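Long-range contact in dihydropteroate synthase (Xanthomonas albilineans, PDB 6Q62), which probably catalyses the condensation of para-aminobenzoate with 6-hydroxymethyl-7,8-dihydropterin diphosphate to form 7,8-dihydropteroate, a step in folate biosynthesis: residues A[134-147]-A[182-196]. Residues are numbered along the deposited sequence; the frame is centred on the assembly and turned at random.
Sequences VADLRVPVVLMHMP and IDKRRLLIDPGFGFG. With 6GU (6-chloroguanine), chain E; EDO (1,2-ethanediol), chain F.
Strands 141-144 and 187-190 run parallel, their axes 4.4 Å apart at an angle of 29°, and five backbone hydrogen bonds join the strands and the residues flanking them, from Val141 N to Arg186 O up to His145 N to Asp190 O. On one face Val141 CG1 lies 3.6 Å from Leu187 CD2, with the two side chains pointing the same way. Leu187 also packs on Ile174 and Ala177 of helix 162-179. These are neighbouring strands of the TIM barrel of the pterin-binding family, joined by a beta-alpha-beta crossover through that helix. On the face of Val142 and Leu188, Met144 and Asp190 lie side by side and reach the 6-chloroguanine. Asp190 OD2 accepts a hydrogen bond from ligand N2 at 2.8 Å. Asp190 OD1 accepts from Gly192 N at 2.8 Å, an Asx turn, with the N-H coming from above the carboxylate plane. The Met144 chain bends at its last torsion (chi3 80°). This puts CE over the centre of the Phe195 ring, 3.5 Å from the centroid, a CH-pi contact; SD lies obliquely to the same ring, a Met-aromatic contact. The Phe195 edge meets the ligand, with CE1 3.3 Å from N7. Ahead of the strands, Arg138 CB sits over one face of the Arg186 guanidinium, 4.1 Å from Arg186 CZ.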
ATOM      1  N   VAL A 134      27.946  -9.423  21.068  1.00 10.84           N
ATOM      2  CA  VAL A 134      27.537  -9.908  19.745  1.00 11.10           C
ATOM      3  C   VAL A 134      28.637 -10.794  19.122  1.00 14.83           C
ATOM      4  O   VAL A 134      28.289 -11.852  18.568  1.00 13.40           O
ATOM      5  CB  VAL A 134      27.045  -8.767  18.828  1.00 14.94           C
ATOM      6  CG1 VAL A 134      26.734  -9.267  17.441  1.00 14.73           C
ATOM      7  CG2 VAL A 134      25.810  -8.113  19.436  1.00 15.18           C
ATOM      8  N   ALA A 135      29.948 -10.437  19.313  1.00 12.24           N
ATOM      9  CA  ALA A 135      31.040 -11.262  18.785  1.00 11.44           C
ATOM     10  C   ALA A 135      30.977 -12.671  19.410  1.00 15.28           C
ATOM     11  O   ALA A 135      31.097 -13.650  18.687  1.00 16.07           O
ATOM     12  CB  ALA A 135      32.379 -10.603  19.054  1.00 12.33           C
ATOM     13  N   ASP A 136      30.688 -12.769  20.741  1.00 11.60           N
ATOM     14  CA  ASP A 136      30.565 -14.044  21.453  1.00 13.20           C
ATOM     15  C   ASP A 136      29.327 -14.820  21.089  1.00 16.83           C
ATOM     16  O   ASP A 136      29.336 -16.056  21.065  1.00 15.33           O
ATOM     17  CB  ASP A 136      30.485 -13.785  22.973  1.00 16.17           C
ATOM     18  CG  ASP A 136      31.779 -13.460  23.689  1.00 27.51           C
ATOM     19  OD1 ASP A 136      32.841 -13.513  23.042  1.00 24.48           O
ATOM     20  OD2 ASP A 136      31.722 -13.149  24.911  1.00 31.71           O
ATOM     21  N   LEU A 137      28.198 -14.103  20.924  1.00 14.37           N
ATOM     22  CA  LEU A 137      26.922 -14.766  20.701  1.00 14.09           C
ATOM     23  C   LEU A 137      26.732 -15.368  19.312  1.00 15.82           C
ATOM     24  O   LEU A 137      25.925 -16.285  19.175  1.00 17.19           O
ATOM     25  CB  LEU A 137      25.764 -13.816  21.042  1.00 13.48           C
ATOM     26  CG  LEU A 137      25.678 -13.450  22.544  1.00 15.50           C
ATOM     27  CD1 LEU A 137      24.802 -12.222  22.765  1.00 14.83           C
ATOM     28  CD2 LEU A 137      25.223 -14.650  23.398  1.00 15.72           C
ATOM     29  N   ARG A 138      27.447 -14.874  18.303  1.00 12.42           N
ATOM     30  CA  ARG A 138      27.397 -15.391  16.926  1.00 13.37           C
ATOM     31  C   ARG A 138      25.977 -15.406  16.342  1.00 17.36           C
ATOM     32  O   ARG A 138      25.532 -16.397  15.758  1.00 18.80           O
ATOM     33  CB  ARG A 138      28.085 -16.775  16.824  1.00 17.94           C
ATOM     34  CG  ARG A 138      29.552 -16.741  17.267  1.00 26.73           C
ATOM     35  CD  ARG A 138      30.276 -17.988  16.797  1.00 48.35           C
ATOM     36  NE  ARG A 138      31.512 -18.230  17.539  1.00 70.77           N
ATOM     37  CZ  ARG A 138      32.684 -17.670  17.256  1.00 93.13           C
ATOM     38  NH1 ARG A 138      32.791 -16.801  16.255  1.00 81.31           N
ATOM     39  NH2 ARG A 138      33.755 -17.959  17.983  1.00 84.47           N
ATOM     40  N   VAL A 139      25.242 -14.316  16.565  1.00 11.86           N
ATOM     41  CA  VAL A 139      23.906 -14.151  16.011  1.00  9.94           C
ATOM     42  C   VAL A 139      23.913 -12.914  15.104  1.00 11.34           C
ATOM     43  O   VAL A 139      24.711 -11.990  15.337  1.00 10.97           O
ATOM     44  CB  VAL A 139      22.782 -14.001  17.120  1.00 12.91           C
ATOM     45  CG1 VAL A 139      22.577 -15.292  17.916  1.00 12.31           C
ATOM     46  CG2 VAL A 139      23.062 -12.827  18.053  1.00 12.59           C
ATOM     47  N   PRO A 140      22.944 -12.796  14.159  1.00  9.19           N
ATOM     48  CA  PRO A 140      22.863 -11.576  13.354  1.00  7.78           C
ATOM     49  C   PRO A 140      22.555 -10.354  14.217  1.00  8.54           C
ATOM     50  O   PRO A 140      21.905 -10.473  15.262  1.00 10.66           O
ATOM     51  CB  PRO A 140      21.713 -11.859  12.378  1.00  9.66           C
ATOM     52  CG  PRO A 140      21.633 -13.390  12.307  1.00 14.38           C
ATOM     53  CD  PRO A 140      21.982 -13.816  13.701  1.00 11.25           C
ATOM     54  N   VAL A 141      22.932  -9.183  13.732  1.00  7.82           N
ATOM     55  CA  VAL A 141      22.720  -7.939  14.490  1.00  7.99           C
ATOM     56  C   VAL A 141      22.342  -6.805  13.563  1.00 10.33           C
ATOM     57  O   VAL A 141      22.958  -6.630  12.512  1.00 11.01           O
ATOM     58  CB  VAL A 141      23.931  -7.564  15.399  1.00 10.34           C
ATOM     59  CG1 VAL A 141      25.206  -7.375  14.551  1.00 10.93           C
ATOM     60  CG2 VAL A 141      23.631  -6.287  16.211  1.00  9.99           C
ATOM     61  N   VAL A 142      21.352  -6.011  13.971  1.00  8.20           N
ATOM     62  CA  VAL A 142      20.949  -4.833  13.223  1.00  7.28           C
ATOM     63  C   VAL A 142      21.677  -3.634  13.813  1.00  8.78           C
ATOM     64  O   VAL A 142      21.538  -3.366  15.003  1.00 10.16           O
ATOM     65  CB  VAL A 142      19.415  -4.584  13.290  1.00 10.42           C
ATOM     66  CG1 VAL A 142      19.028  -3.343  12.476  1.00  9.91           C
ATOM     67  CG2 VAL A 142      18.610  -5.807  12.837  1.00  9.84           C
ATOM     68  N   LEU A 143      22.375  -2.873  12.968  1.00  9.09           N
ATOM     69  CA  LEU A 143      23.041  -1.650  13.349  1.00  8.26           C
ATOM     70  C   LEU A 143      22.204  -0.482  12.847  1.00 10.21           C
ATOM     71  O   LEU A 143      22.128  -0.240  11.647  1.00 10.21           O
ATOM     72  CB  LEU A 143      24.458  -1.607  12.747  1.00  8.41           C
ATOM     73  CG  LEU A 143      25.369  -2.845  13.000  1.00  9.72           C
ATOM     74  CD1 LEU A 143      26.676  -2.715  12.212  1.00  9.63           C
ATOM     75  CD2 LEU A 143      25.686  -3.026  14.511  1.00 11.63           C
ATOM     76  N   MET A 144      21.565   0.220  13.756  1.00  7.82           N
ATOM     77  CA  MET A 144      20.681   1.316  13.383  1.00  8.40           C
ATOM     78  C   MET A 144      21.351   2.666  13.595  1.00 13.30           C
ATOM     79  O   MET A 144      22.234   2.789  14.457  1.00 12.75           O
ATOM     80  CB  MET A 144      19.394   1.209  14.218  1.00  9.54           C
ATOM     81  CG  MET A 144      18.211   2.013  13.645  1.00 11.47           C
ATOM     82  SD  MET A 144      16.903   2.301  14.862  1.00 13.47           S
ATOM     83  CE  MET A 144      17.610   3.688  15.763  1.00 10.88           C
ATOM     84  N   HIS A 145      20.924   3.682  12.837  1.00 11.16           N
ATOM     85  CA  HIS A 145      21.425   5.027  13.035  1.00 10.62           C
ATOM     86  C   HIS A 145      20.511   5.806  13.969  1.00 15.38           C
ATOM     87  O   HIS A 145      19.306   5.896  13.763  1.00 11.84           O
ATOM     88  CB  HIS A 145      21.561   5.811  11.718  1.00 10.60           C
ATOM     89  CG  HIS A 145      21.922   7.262  11.940  1.00 13.66           C
ATOM     90  ND1 HIS A 145      20.953   8.238  12.110  1.00 14.92           N
ATOM     91  CD2 HIS A 145      23.141   7.846  12.055  1.00 14.91           C
ATOM     92  CE1 HIS A 145      21.603   9.378  12.316  1.00 14.46           C
ATOM     93  NE2 HIS A 145      22.917   9.198  12.279  1.00 14.56           N
ATOM     94  N   MET A 146      21.100   6.400  14.996  1.00 14.98           N
ATOM     95  CA  MET A 146      20.402   7.358  15.839  1.00 16.07           C
ATOM     96  C   MET A 146      21.443   8.375  16.309  1.00 20.73           C
ATOM     97  O   MET A 146      22.582   7.989  16.508  1.00 22.04           O
ATOM     98  CB  MET A 146      19.493   6.758  16.939  1.00 19.39           C
ATOM     99  CG  MET A 146      20.208   6.306  18.175  1.00 23.63           C
ATOM    100  SD  MET A 146      19.050   5.601  19.350  1.00 27.21           S
ATOM    101  CE  MET A 146      18.267   7.047  19.953  1.00 25.37           C
ATOM    102  N   PRO A 147      21.138   9.684  16.245  1.00 18.53           N
ATOM    103  CA  PRO A 147      22.137  10.689  16.654  1.00 22.73           C
ATOM    104  C   PRO A 147      22.351  10.704  18.168  1.00 51.77           C
ATOM    105  O   PRO A 147      21.394  10.527  18.923  1.00 37.29           O
ATOM    106  CB  PRO A 147      21.545  12.007  16.145  1.00 24.12           C
ATOM    107  CG  PRO A 147      20.085  11.772  16.062  1.00 26.52           C
ATOM    108  CD  PRO A 147      19.833  10.299  15.937  1.00 20.71           C
ATOM    109  N   ILE A 182      32.960  -9.595  14.526  1.00 11.36           N
ATOM    110  CA  ILE A 182      31.610 -10.007  14.138  1.00 11.20           C
ATOM    111  C   ILE A 182      31.681 -10.232  12.618  1.00 15.65           C
ATOM    112  O   ILE A 182      32.153  -9.356  11.898  1.00 17.10           O
ATOM    113  CB  ILE A 182      30.524  -8.966  14.544  1.00 13.67           C
ATOM    114  CG1 ILE A 182      30.494  -8.776  16.081  1.00 14.35           C
ATOM    115  CG2 ILE A 182      29.114  -9.386  14.000  1.00 12.51           C
ATOM    116  CD1 ILE A 182      29.946  -7.426  16.522  1.00 15.34           C
ATOM    117  N   ASP A 183      31.250 -11.419  12.155  1.00 12.59           N
ATOM    118  CA  ASP A 183      31.269 -11.750  10.725  1.00 14.43           C
ATOM    119  C   ASP A 183      30.380 -10.770   9.950  1.00 17.87           C
ATOM    120  O   ASP A 183      29.254 -10.515  10.381  1.00 14.81           O
ATOM    121  CB  ASP A 183      30.805 -13.198  10.502  1.00 17.33           C
ATOM    122  CG  ASP A 183      31.148 -13.749   9.132  1.00 34.10           C
ATOM    123  OD1 ASP A 183      30.708 -13.158   8.125  1.00 33.25           O
ATOM    124  OD2 ASP A 183      31.855 -14.775   9.067  1.00 46.30           O
ATOM    125  N   LYS A 184      30.890 -10.199   8.822  1.00 16.08           N
ATOM    126  CA  LYS A 184      30.124  -9.258   7.995  1.00 15.39           C
ATOM    127  C   LYS A 184      28.797  -9.868   7.528  1.00 16.90           C
ATOM    128  O   LYS A 184      27.834  -9.130   7.389  1.00 17.70           O
ATOM    129  CB  LYS A 184      30.942  -8.756   6.790  1.00 17.56           C
ATOM    130  CG  LYS A 184      30.391  -7.443   6.201  1.00 26.16           C
ATOM    131  CD  LYS A 184      30.964  -7.086   4.850  1.00 35.06           C
ATOM    132  CE  LYS A 184      30.404  -5.773   4.346  1.00 46.11           C
ATOM    133  NZ  LYS A 184      30.868  -5.471   2.974  1.00 56.48           N
ATOM    134  N   ARG A 185      28.724 -11.218   7.374  1.00 13.87           N
ATOM    135  CA  ARG A 185      27.521 -11.913   6.919  1.00 13.91           C
ATOM    136  C   ARG A 185      26.393 -11.883   7.949  1.00 15.74           C
ATOM    137  O   ARG A 185      25.256 -12.246   7.625  1.00 16.98           O
ATOM    138  CB  ARG A 185      27.831 -13.381   6.544  1.00 16.93           C
ATOM    139  CG  ARG A 185      28.708 -13.505   5.289  1.00 28.37           C
ATOM    140  CD  ARG A 185      29.263 -14.906   5.128  1.00 36.43           C
ATOM    141  NE  ARG A 185      30.411 -15.157   6.002  1.00 42.86           N
ATOM    142  CZ  ARG A 185      31.129 -16.277   5.993  1.00 60.98           C
ATOM    143  NH1 ARG A 185      30.828 -17.264   5.153  1.00 45.99           N
ATOM    144  NH2 ARG A 185      32.155 -16.420   6.822  1.00 45.96           N
ATOM    145  N   ARG A 186      26.723 -11.520   9.197  1.00 12.35           N
ATOM    146  CA  ARG A 186      25.733 -11.469  10.264  1.00 11.22           C
ATOM    147  C   ARG A 186      25.217 -10.027  10.466  1.00 15.14           C
ATOM    148  O   ARG A 186      24.416  -9.796  11.361  1.00 16.33           O
ATOM    149  CB  ARG A 186      26.363 -12.020  11.569  1.00 11.73           C
ATOM    150  CG  ARG A 186      26.436 -13.567  11.570  1.00 14.57           C
ATOM    151  CD  ARG A 186      27.014 -14.140  12.844  1.00 19.34           C
ATOM    152  NE  ARG A 186      27.104 -15.597  12.744  1.00 30.34           N
ATOM    153  CZ  ARG A 186      28.238 -16.280  12.767  1.00 42.37           C
ATOM    154  NH1 ARG A 186      29.395 -15.653  12.927  1.00 31.68           N
ATOM    155  NH2 ARG A 186      28.223 -17.604  12.677  1.00 31.83           N
ATOM    156  N   LEU A 187      25.684  -9.067   9.680  1.00  9.36           N
ATOM    157  CA  LEU A 187      25.284  -7.671   9.873  1.00  9.61           C
ATOM    158  C   LEU A 187      24.095  -7.271   9.034  1.00 14.23           C
ATOM    159  O   LEU A 187      23.982  -7.698   7.880  1.00 12.80           O
ATOM    160  CB  LEU A 187      26.445  -6.719   9.538  1.00  9.50           C
ATOM    161  CG  LEU A 187      27.752  -6.902  10.316  1.00 12.76           C
ATOM    162  CD1 LEU A 187      28.793  -5.892   9.862  1.00 12.19           C
ATOM    163  CD2 LEU A 187      27.540  -6.779  11.820  1.00 13.07           C
ATOM    164  N   LEU A 188      23.256  -6.361   9.582  1.00 10.78           N
ATOM    165  CA  LEU A 188      22.154  -5.710   8.884  1.00  9.38           C
ATOM    166  C   LEU A 188      22.306  -4.255   9.269  1.00 10.11           C
ATOM    167  O   LEU A 188      22.858  -3.968  10.344  1.00  9.41           O
ATOM    168  CB  LEU A 188      20.772  -6.205   9.350  1.00 10.00           C
ATOM    169  CG  LEU A 188      20.451  -7.687   9.070  1.00 13.77           C
ATOM    170  CD1 LEU A 188      20.777  -8.542  10.261  1.00 15.52           C
ATOM    171  CD2 LEU A 188      18.979  -7.846   8.751  1.00 14.73           C
ATOM    172  N   ILE A 189      21.852  -3.337   8.400  1.00  7.49           N
ATOM    173  CA  ILE A 189      21.917  -1.906   8.737  1.00  7.43           C
ATOM    174  C   ILE A 189      20.534  -1.297   8.625  1.00 12.34           C
ATOM    175  O   ILE A 189      19.667  -1.847   7.950  1.00 12.42           O
ATOM    176  CB  ILE A 189      22.974  -1.130   7.935  1.00 11.08           C
ATOM    177  CG1 ILE A 189      22.691  -1.211   6.392  1.00 10.49           C
ATOM    178  CG2 ILE A 189      24.382  -1.595   8.342  1.00 10.95           C
ATOM    179  CD1 ILE A 189      23.646  -0.367   5.521  1.00 14.36           C
ATOM    180  N   ASP A 190      20.324  -0.167   9.298  1.00  9.11           N
ATOM    181  CA  ASP A 190      19.010   0.447   9.304  1.00  9.36           C
ATOM    182  C   ASP A 190      19.238   1.957   9.446  1.00 12.28           C
ATOM    183  O   ASP A 190      19.926   2.372  10.389  1.00 11.85           O
ATOM    184  CB  ASP A 190      18.260  -0.119  10.515  1.00  9.21           C
ATOM    185  CG  ASP A 190      16.861   0.388  10.741  1.00 13.46           C
ATOM    186  OD1 ASP A 190      16.537   1.495  10.259  1.00 12.35           O
ATOM    187  OD2 ASP A 190      16.107  -0.291  11.432  1.00 15.70           O
ATOM    188  N   PRO A 191      18.640   2.785   8.567  1.00 10.01           N
ATOM    189  CA  PRO A 191      18.829   4.255   8.687  1.00  9.79           C
ATOM    190  C   PRO A 191      18.162   4.892   9.884  1.00 12.67           C
ATOM    191  O   PRO A 191      18.344   6.094  10.127  1.00 14.83           O
ATOM    192  CB  PRO A 191      18.235   4.793   7.380  1.00 12.02           C
ATOM    193  CG  PRO A 191      17.205   3.794   7.013  1.00 15.30           C
ATOM    194  CD  PRO A 191      17.786   2.450   7.396  1.00 10.27           C
ATOM    195  N   GLY A 192      17.332   4.134  10.582  1.00  9.21           N
ATOM    196  CA  GLY A 192      16.664   4.618  11.785  1.00  8.23           C
ATOM    197  C   GLY A 192      15.639   5.689  11.530  1.00 13.70           C
ATOM    198  O   GLY A 192      15.763   6.806  12.055  1.00 12.23           O
ATOM    199  N   PHE A 193      14.635   5.378  10.687  1.00 10.76           N
ATOM    200  CA  PHE A 193      13.593   6.370  10.411  1.00  9.77           C
ATOM    201  C   PHE A 193      12.941   6.850  11.712  1.00 13.06           C
ATOM    202  O   PHE A 193      12.627   6.043  12.589  1.00 12.97           O
ATOM    203  CB  PHE A 193      12.531   5.783   9.468  1.00 10.38           C
ATOM    204  CG  PHE A 193      13.048   5.526   8.075  1.00 10.04           C
ATOM    205  CD1 PHE A 193      13.244   6.569   7.189  1.00 10.43           C
ATOM    206  CD2 PHE A 193      13.232   4.222   7.611  1.00 10.07           C
ATOM    207  CE1 PHE A 193      13.701   6.329   5.882  1.00 10.35           C
ATOM    208  CE2 PHE A 193      13.662   3.983   6.294  1.00 12.40           C
ATOM    209  CZ  PHE A 193      13.895   5.036   5.438  1.00 10.68           C
ATOM    210  N   GLY A 194      12.801   8.167  11.848  1.00 13.60           N
ATOM    211  CA  GLY A 194      12.162   8.779  13.004  1.00 14.12           C
ATOM    212  C   GLY A 194      13.050   9.046  14.209  1.00 19.53           C
ATOM    213  O   GLY A 194      12.612   9.729  15.137  1.00 20.72           O
ATOM    214  N   PHE A 195      14.300   8.531  14.211  1.00 14.18           N
ATOM    215  CA  PHE A 195      15.222   8.753  15.336  1.00 13.66           C
ATOM    216  C   PHE A 195      16.093   9.975  15.066  1.00 18.53           C
ATOM    217  O   PHE A 195      17.070   9.890  14.311  1.00 19.02           O
ATOM    218  CB  PHE A 195      16.076   7.512  15.572  1.00 14.72           C
ATOM    219  CG  PHE A 195      15.305   6.368  16.167  1.00 15.12           C
ATOM    220  CD1 PHE A 195      14.636   5.460  15.348  1.00 17.40           C
ATOM    221  CD2 PHE A 195      15.270   6.167  17.546  1.00 17.73           C
ATOM    222  CE1 PHE A 195      13.964   4.368  15.894  1.00 17.08           C
ATOM    223  CE2 PHE A 195      14.579   5.080  18.093  1.00 19.67           C
ATOM    224  CZ  PHE A 195      13.927   4.193  17.260  1.00 17.63           C
ATOM    225  N   GLY A 196      15.704  11.100  15.650  1.00 17.24           N
ATOM    226  CA  GLY A 196      16.396  12.374  15.472  1.00 18.54           C
ATOM    227  C   GLY A 196      16.383  12.831  14.028  1.00 21.31           C
ATOM    228  O   GLY A 196      17.413  13.227  13.486  1.00 19.68           O
TER
HETATM  229 CL6  6GU E 401      13.008   2.006  12.718  1.00 32.98          CL
HETATM  230  N1  6GU E 401      14.472   0.124  13.401  1.00 18.64           N
HETATM  231  C2  6GU E 401      14.955  -0.738  14.385  1.00 16.84           C
HETATM  232  N2  6GU E 401      15.967  -1.494  13.985  1.00 20.10           N
HETATM  233  N3  6GU E 401      14.488  -0.827  15.682  1.00 12.39           N
HETATM  234  C4  6GU E 401      13.477   0.063  15.975  1.00 13.50           C
HETATM  235  C5  6GU E 401      12.952   0.987  15.032  1.00 20.19           C
HETATM  236  C6  6GU E 401      13.513   0.931  13.795  1.00 21.79           C
HETATM  237  N7  6GU E 401      11.961   1.751  15.644  1.00 20.52           N
HETATM  238  C8  6GU E 401      11.922   1.263  16.948  1.00 20.86           C
HETATM  239  N9  6GU E 401      12.807   0.255  17.176  1.00 18.12           N
HETATM  240  C1  EDO F 402       7.063   8.519  15.861  1.00 27.53           C
HETATM  241  O1  EDO F 402       6.228   7.450  16.182  1.00 32.44           O
HETATM  242  C2  EDO F 402       8.431   7.988  15.457  1.00 28.03           C
HETATM  243  O2  EDO F 402       9.197   9.043  14.915  1.00 27.49           O
HETATM  244  O   HOH W   1      31.772 -17.208  13.598  1.00 39.62           O